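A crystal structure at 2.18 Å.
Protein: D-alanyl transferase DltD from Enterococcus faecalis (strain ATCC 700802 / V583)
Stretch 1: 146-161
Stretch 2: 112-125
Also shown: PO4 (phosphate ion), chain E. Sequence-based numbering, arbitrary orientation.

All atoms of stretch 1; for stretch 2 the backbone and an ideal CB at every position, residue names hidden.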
# COMPACT_ATOMS: atom_id res chain seq x y z
N GLN A 146 -10.20 -16.45 -8.80
CA GLN A 146 -9.14 -17.40 -9.12
C GLN A 146 -7.99 -17.30 -8.12
O GLN A 146 -7.50 -18.32 -7.62
CB GLN A 146 -8.64 -17.15 -10.55
CG GLN A 146 -7.49 -18.06 -10.99
CD GLN A 146 -6.12 -17.49 -10.68
OE1 GLN A 146 -5.33 -18.09 -9.95
NE2 GLN A 146 -5.82 -16.32 -11.24
N ARG A 147 -7.55 -16.08 -7.82
CA ARG A 147 -6.41 -15.91 -6.91
C ARG A 147 -6.76 -16.36 -5.50
O ARG A 147 -5.96 -17.02 -4.84
CB ARG A 147 -5.95 -14.46 -6.92
CG ARG A 147 -5.36 -13.99 -8.24
CD ARG A 147 -3.96 -14.55 -8.48
NE ARG A 147 -2.99 -14.02 -7.52
CZ ARG A 147 -2.18 -14.75 -6.75
NH1 ARG A 147 -2.18 -16.08 -6.82
NH2 ARG A 147 -1.35 -14.14 -5.92
N LEU A 148 -7.95 -16.00 -5.01
CA LEU A 148 -8.31 -16.30 -3.63
C LEU A 148 -8.31 -17.80 -3.37
O LEU A 148 -7.93 -18.25 -2.28
CB LEU A 148 -9.67 -15.69 -3.29
CG LEU A 148 -9.73 -14.17 -3.20
CD1 LEU A 148 -11.14 -13.73 -2.82
CD2 LEU A 148 -8.72 -13.62 -2.20
N THR A 149 -8.74 -18.60 -4.35
CA THR A 149 -8.76 -20.05 -4.17
C THR A 149 -7.37 -20.64 -4.02
O THR A 149 -7.25 -21.82 -3.69
CB THR A 149 -9.46 -20.74 -5.35
OG1 THR A 149 -8.75 -20.48 -6.56
CG2 THR A 149 -10.90 -20.26 -5.48
N LYS A 150 -6.31 -19.86 -4.26
CA LYS A 150 -4.95 -20.36 -4.14
C LYS A 150 -4.41 -20.27 -2.72
O LYS A 150 -3.34 -20.83 -2.45
CB LYS A 150 -4.02 -19.60 -5.09
CG LYS A 150 -4.41 -19.70 -6.56
CD LYS A 150 -4.29 -21.13 -7.08
CE LYS A 150 -4.52 -21.20 -8.58
NZ LYS A 150 -5.91 -20.85 -8.97
N PHE A 151 -5.11 -19.59 -1.80
CA PHE A 151 -4.56 -19.35 -0.47
C PHE A 151 -5.22 -20.22 0.59
O PHE A 151 -6.45 -20.39 0.57
CB PHE A 151 -4.70 -17.87 -0.09
CG PHE A 151 -3.91 -16.96 -0.97
CD1 PHE A 151 -2.57 -16.71 -0.70
CD2 PHE A 151 -4.48 -16.38 -2.08
CE1 PHE A 151 -1.83 -15.88 -1.52
CE2 PHE A 151 -3.75 -15.55 -2.90
CZ PHE A 151 -2.42 -15.30 -2.62
N PRO A 152 -4.45 -20.78 1.52
CA PRO A 152 -5.06 -21.68 2.52
C PRO A 152 -6.14 -21.02 3.36
O PRO A 152 -7.11 -21.69 3.74
CB PRO A 152 -3.86 -22.11 3.38
CG PRO A 152 -2.67 -21.92 2.51
CD PRO A 152 -2.98 -20.74 1.64
N VAL A 153 -6.00 -19.73 3.69
CA VAL A 153 -6.99 -19.09 4.55
C VAL A 153 -8.37 -19.13 3.90
O VAL A 153 -9.39 -19.15 4.60
CB VAL A 153 -6.57 -17.65 4.88
CG1 VAL A 153 -6.74 -16.75 3.67
CG2 VAL A 153 -7.37 -17.13 6.07
N VAL A 154 -8.42 -19.16 2.57
CA VAL A 154 -9.68 -19.24 1.84
C VAL A 154 -10.09 -20.68 1.60
O VAL A 154 -11.28 -21.00 1.64
CB VAL A 154 -9.54 -18.47 0.51
CG1 VAL A 154 -10.73 -18.75 -0.40
CG2 VAL A 154 -9.41 -16.97 0.78
N GLN A 155 -9.12 -21.57 1.36
CA GLN A 155 -9.45 -22.95 1.01
C GLN A 155 -10.18 -23.67 2.13
O GLN A 155 -10.92 -24.63 1.87
CB GLN A 155 -8.18 -23.71 0.64
CG GLN A 155 -7.53 -23.23 -0.65
CD GLN A 155 -6.14 -23.80 -0.85
OE1 GLN A 155 -5.62 -24.51 0.01
NE2 GLN A 155 -5.53 -23.50 -1.99
N LYS A 156 -9.99 -23.25 3.38
CA LYS A 156 -10.69 -23.88 4.49
C LYS A 156 -12.13 -23.39 4.62
O LYS A 156 -12.87 -23.90 5.47
CB LYS A 156 -9.94 -23.61 5.79
CG LYS A 156 -9.89 -22.15 6.20
CD LYS A 156 -9.02 -21.94 7.42
CE LYS A 156 -9.13 -20.52 7.93
NZ LYS A 156 -8.24 -20.27 9.10
N ASP A 157 -12.55 -22.44 3.80
CA ASP A 157 -13.92 -21.91 3.79
C ASP A 157 -14.64 -22.55 2.61
O ASP A 157 -14.50 -22.10 1.47
CB ASP A 157 -13.89 -20.39 3.70
CG ASP A 157 -15.26 -19.76 3.86
OD1 ASP A 157 -16.27 -20.44 3.59
OD2 ASP A 157 -15.32 -18.58 4.27
N LYS A 158 -15.40 -23.61 2.88
CA LYS A 158 -15.96 -24.43 1.81
C LYS A 158 -17.03 -23.67 1.02
O LYS A 158 -17.04 -23.72 -0.21
CB LYS A 158 -16.54 -25.72 2.39
CG LYS A 158 -15.52 -26.58 3.13
CD LYS A 158 -14.35 -26.98 2.23
CE LYS A 158 -13.39 -27.91 2.95
NZ LYS A 158 -12.32 -28.41 2.05
N VAL A 159 -17.94 -22.99 1.71
CA VAL A 159 -18.97 -22.23 1.00
C VAL A 159 -18.32 -21.16 0.14
O VAL A 159 -18.72 -20.94 -1.01
CB VAL A 159 -19.98 -21.62 2.00
CG1 VAL A 159 -20.96 -20.71 1.27
CG2 VAL A 159 -20.72 -22.73 2.73
N LEU A 160 -17.31 -20.48 0.68
CA LEU A 160 -16.57 -19.50 -0.11
C LEU A 160 -15.94 -20.15 -1.33
O LEU A 160 -16.07 -19.65 -2.46
CB LEU A 160 -15.51 -18.83 0.76
CG LEU A 160 -14.65 -17.75 0.10
CD1 LEU A 160 -15.52 -16.69 -0.56
CD2 LEU A 160 -13.72 -17.11 1.12
N MET A 161 -15.24 -21.27 -1.13
CA MET A 161 -14.61 -21.96 -2.25
C MET A 161 -15.63 -22.35 -3.31
O MET A 161 -15.37 -22.22 -4.51
CB MET A 161 -13.86 -23.20 -1.75
CG MET A 161 -12.56 -22.88 -1.02
SD MET A 161 -11.30 -22.18 -2.11
CE MET A 161 -10.85 -23.63 -3.07
N UNK A 112 4.83 -14.45 -5.95
CA UNK A 112 3.83 -13.49 -5.52
C UNK A 112 3.76 -13.38 -4.01
O UNK A 112 4.67 -13.79 -3.27
CB UNK A 112 2.46 -13.87 -6.08
N UNK A 113 2.65 -12.82 -3.54
CA UNK A 113 2.49 -12.58 -2.11
C UNK A 113 2.49 -13.92 -1.37
O UNK A 113 1.77 -14.85 -1.78
CB UNK A 113 1.20 -11.80 -1.83
N UNK A 114 3.28 -14.08 -0.31
CA UNK A 114 3.29 -15.36 0.41
C UNK A 114 1.93 -15.69 1.02
O UNK A 114 1.13 -14.80 1.32
CB UNK A 114 4.35 -15.33 1.51
N UNK A 115 1.68 -16.99 1.21
CA UNK A 115 0.41 -17.43 1.80
C UNK A 115 0.16 -16.75 3.14
O UNK A 115 -0.93 -16.23 3.40
CB UNK A 115 0.40 -18.95 1.98
N UNK A 116 1.17 -16.74 4.02
CA UNK A 116 0.99 -16.21 5.37
C UNK A 116 0.83 -14.70 5.37
O UNK A 116 0.20 -14.15 6.29
CB UNK A 116 2.17 -16.60 6.25
N UNK A 117 1.39 -14.01 4.38
CA UNK A 117 1.23 -12.56 4.31
C UNK A 117 -0.20 -12.20 3.92
O UNK A 117 -0.82 -11.32 4.54
CB UNK A 117 2.22 -11.96 3.31
N UNK A 118 -0.74 -12.87 2.90
CA UNK A 118 -2.14 -12.66 2.56
C UNK A 118 -3.05 -13.12 3.68
O UNK A 118 -4.01 -12.43 4.04
CB UNK A 118 -2.49 -13.39 1.26
N UNK A 119 -2.76 -14.29 4.26
CA UNK A 119 -3.62 -14.83 5.30
C UNK A 119 -3.65 -13.96 6.55
O UNK A 119 -4.69 -13.83 7.19
CB UNK A 119 -3.16 -16.24 5.67
N UNK A 120 -2.51 -13.35 6.89
CA UNK A 120 -2.46 -12.50 8.08
C UNK A 120 -3.34 -11.27 7.95
O UNK A 120 -3.76 -10.71 8.97
CB UNK A 120 -1.02 -12.07 8.36
N UNK A 121 -3.63 -10.83 6.72
CA UNK A 121 -4.41 -9.62 6.49
C UNK A 121 -5.74 -9.90 5.79
O UNK A 121 -6.43 -8.95 5.39
CB UNK A 121 -3.59 -8.63 5.66
N UNK A 122 -6.11 -11.17 5.65
CA UNK A 122 -7.36 -11.51 4.99
C UNK A 122 -8.55 -10.98 5.79
O UNK A 122 -8.66 -11.23 6.99
CB UNK A 122 -7.47 -13.02 4.81
N UNK A 123 -9.43 -10.26 5.12
CA UNK A 123 -10.63 -9.70 5.73
C UNK A 123 -11.84 -10.50 5.26
O UNK A 123 -12.26 -10.39 4.10
CB UNK A 123 -10.79 -8.22 5.38
N UNK A 124 -12.40 -11.31 6.16
CA UNK A 124 -13.63 -12.03 5.83
C UNK A 124 -14.79 -11.06 5.64
O UNK A 124 -15.64 -11.27 4.77
CB UNK A 124 -13.97 -13.05 6.92
N UNK A 125 -14.84 -10.00 6.45
CA UNK A 125 -15.85 -8.95 6.27
C UNK A 125 -15.87 -8.44 4.84
O UNK A 125 -16.89 -8.50 4.15
CB UNK A 125 -15.59 -7.79 7.23
P PO4 E . 2.63 -21.85 4.54
O1 PO4 E . 1.31 -21.74 3.82
O2 PO4 E . 3.65 -20.97 3.85
O3 PO4 E . 3.10 -23.28 4.51
O4 PO4 E . 2.47 -21.39 5.97

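Position 112 has a phi of 80°, which by itself favours glycine, and an ideal CB would lie 3.8 Å from Arg-147 NH2. The residue is Gly-112.

At 113 the CB points sideways, 5.1 Å from Phe-151 CE1, so a modest apolar side chain could reach the ring. Val-113 does so, with CG1 3.6 Å from Phe-151 CZ. Its carbonyl O accepts from a water (2.8 Å) that in turn accepts from Arg-147 NH2 (3.0 Å).

Position 114 points away and precedes a helix; its phi of -62° admits proline among many others. It is Pro-114, at the N-cap.

At 115 the ideal CB sits 3.8 Å from Pro-152 CD, with the carbonyl of Lys-150 not far beyond. A polar side chain of medium length would suit, as would a small one. Asn-115 (chi1 m) lays its amide against the proline, CG to Pro-152 CD 3.6 Å. One water donates both to its OD1 (2.7 Å) and to Lys-150 O (2.7 Å), since two acceptors need a donor between them.

Positions 116 and 117 find nothing of stretch 1 near their CB atoms, and many helix residues would serve: they are Asp-116 and Ser-117.

Position 118 points toward stretch 1, its CB 3.8 Å from Phe-151 CE1, with Leu-148, Val-153 and Val-154 beyond. A large apolar residue is called for; leucine or methionine might fit, but a flat ring can also stack. Phe-118 stacks face to face on Phe-151, centroids 4.3 Å apart and planes at 22°. Val-153 and Val-154 meet its edge, while its CZ reaches Leu-148 CD2 at 3.3 Å.

At 119 an ideal CB would lie 3.8 Å from Val-153 CB and be crowded by the carbonyl O of 115 at 3.2 Å, so little bulk is welcome. Gly-119 lets Val-153 CG1 approach its CA to 4.0 Å.

Positions 120 and 121, with no nearby partner in stretch 1, are Ala-120 and His-121; the latter's ND1 donates to Ser-117 O (2.8 Å).

Position 122 points toward Val-153, CB 4.0 Å from its CG1, with Val-154, Leu-160 and the acid of Asp-157 farther along. A long apolar side chain would pack here, and a polar tip could exploit the acid. Tyr-122 does both: Val-153 CG1 lies over one ring face, and OH shares a water with Asp-157 OD2.

At 124 a long polar chain could approach Asp-157. Gln-124 NE2 donates to that same water (3.0 Å). Positions 123 and 125, out of reach, are Ser-123, a helix N-cap, and Leu-125.

Stretch 2, residues 112-125: GVPNDSFGAHYSQL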
# COMPACT_ATOMS: atom_id res chain seq x y z
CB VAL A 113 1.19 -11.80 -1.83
CG1 VAL A 113 -0.03 -12.59 -2.27
CG2 VAL A 113 1.10 -11.45 -0.35
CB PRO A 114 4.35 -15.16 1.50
CG PRO A 114 5.22 -14.06 0.97
CD PRO A 114 4.32 -13.16 0.19
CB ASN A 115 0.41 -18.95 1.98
CG ASN A 115 0.28 -19.69 0.66
OD1 ASN A 115 -0.16 -19.14 -0.34
ND2 ASN A 115 0.66 -20.96 0.67
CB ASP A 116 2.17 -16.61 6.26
CG ASP A 116 2.30 -18.12 6.41
OD1 ASP A 116 1.30 -18.83 6.16
OD2 ASP A 116 3.40 -18.58 6.78
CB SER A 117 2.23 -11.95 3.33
OG SER A 117 3.54 -12.01 3.86
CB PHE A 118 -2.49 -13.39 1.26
CG PHE A 118 -3.93 -13.26 0.88
CD1 PHE A 118 -4.36 -12.21 0.10
CD2 PHE A 118 -4.86 -14.19 1.32
CE1 PHE A 118 -5.70 -12.08 -0.24
CE2 PHE A 118 -6.19 -14.07 0.99
CZ PHE A 118 -6.61 -13.02 0.20
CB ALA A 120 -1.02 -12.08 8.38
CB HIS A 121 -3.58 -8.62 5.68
CG HIS A 121 -2.27 -8.30 6.31
ND1 HIS A 121 -1.09 -8.91 5.93
CD2 HIS A 121 -1.95 -7.46 7.32
CE1 HIS A 121 -0.10 -8.44 6.67
NE2 HIS A 121 -0.59 -7.56 7.52
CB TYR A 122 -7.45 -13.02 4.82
CG TYR A 122 -8.82 -13.53 4.42
CD1 TYR A 122 -9.31 -13.34 3.13
CD2 TYR A 122 -9.62 -14.20 5.33
CE1 TYR A 122 -10.55 -13.81 2.77
CE2 TYR A 122 -10.86 -14.67 4.98
CZ TYR A 122 -11.33 -14.48 3.69
OH TYR A 122 -12.57 -14.95 3.34
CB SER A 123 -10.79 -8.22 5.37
OG SER A 123 -12.01 -7.70 5.88
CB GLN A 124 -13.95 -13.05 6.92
CG GLN A 124 -15.06 -14.01 6.54
CD GLN A 124 -15.31 -15.06 7.61
OE1 GLN A 124 -15.85 -14.76 8.68
NE2 GLN A 124 -14.93 -16.29 7.32
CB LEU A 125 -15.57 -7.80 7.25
CG LEU A 125 -16.40 -6.53 7.06
CD1 LEU A 125 -17.88 -6.81 7.31
CD2 LEU A 125 -15.90 -5.42 7.98
O HOH W 1 0.94 -15.38 -4.45
O HOH W 2 -3.45 -17.95 3.25
O HOH W 3 -0.90 -19.68 -2.88
O HOH W 4 -13.31 -16.98 4.95
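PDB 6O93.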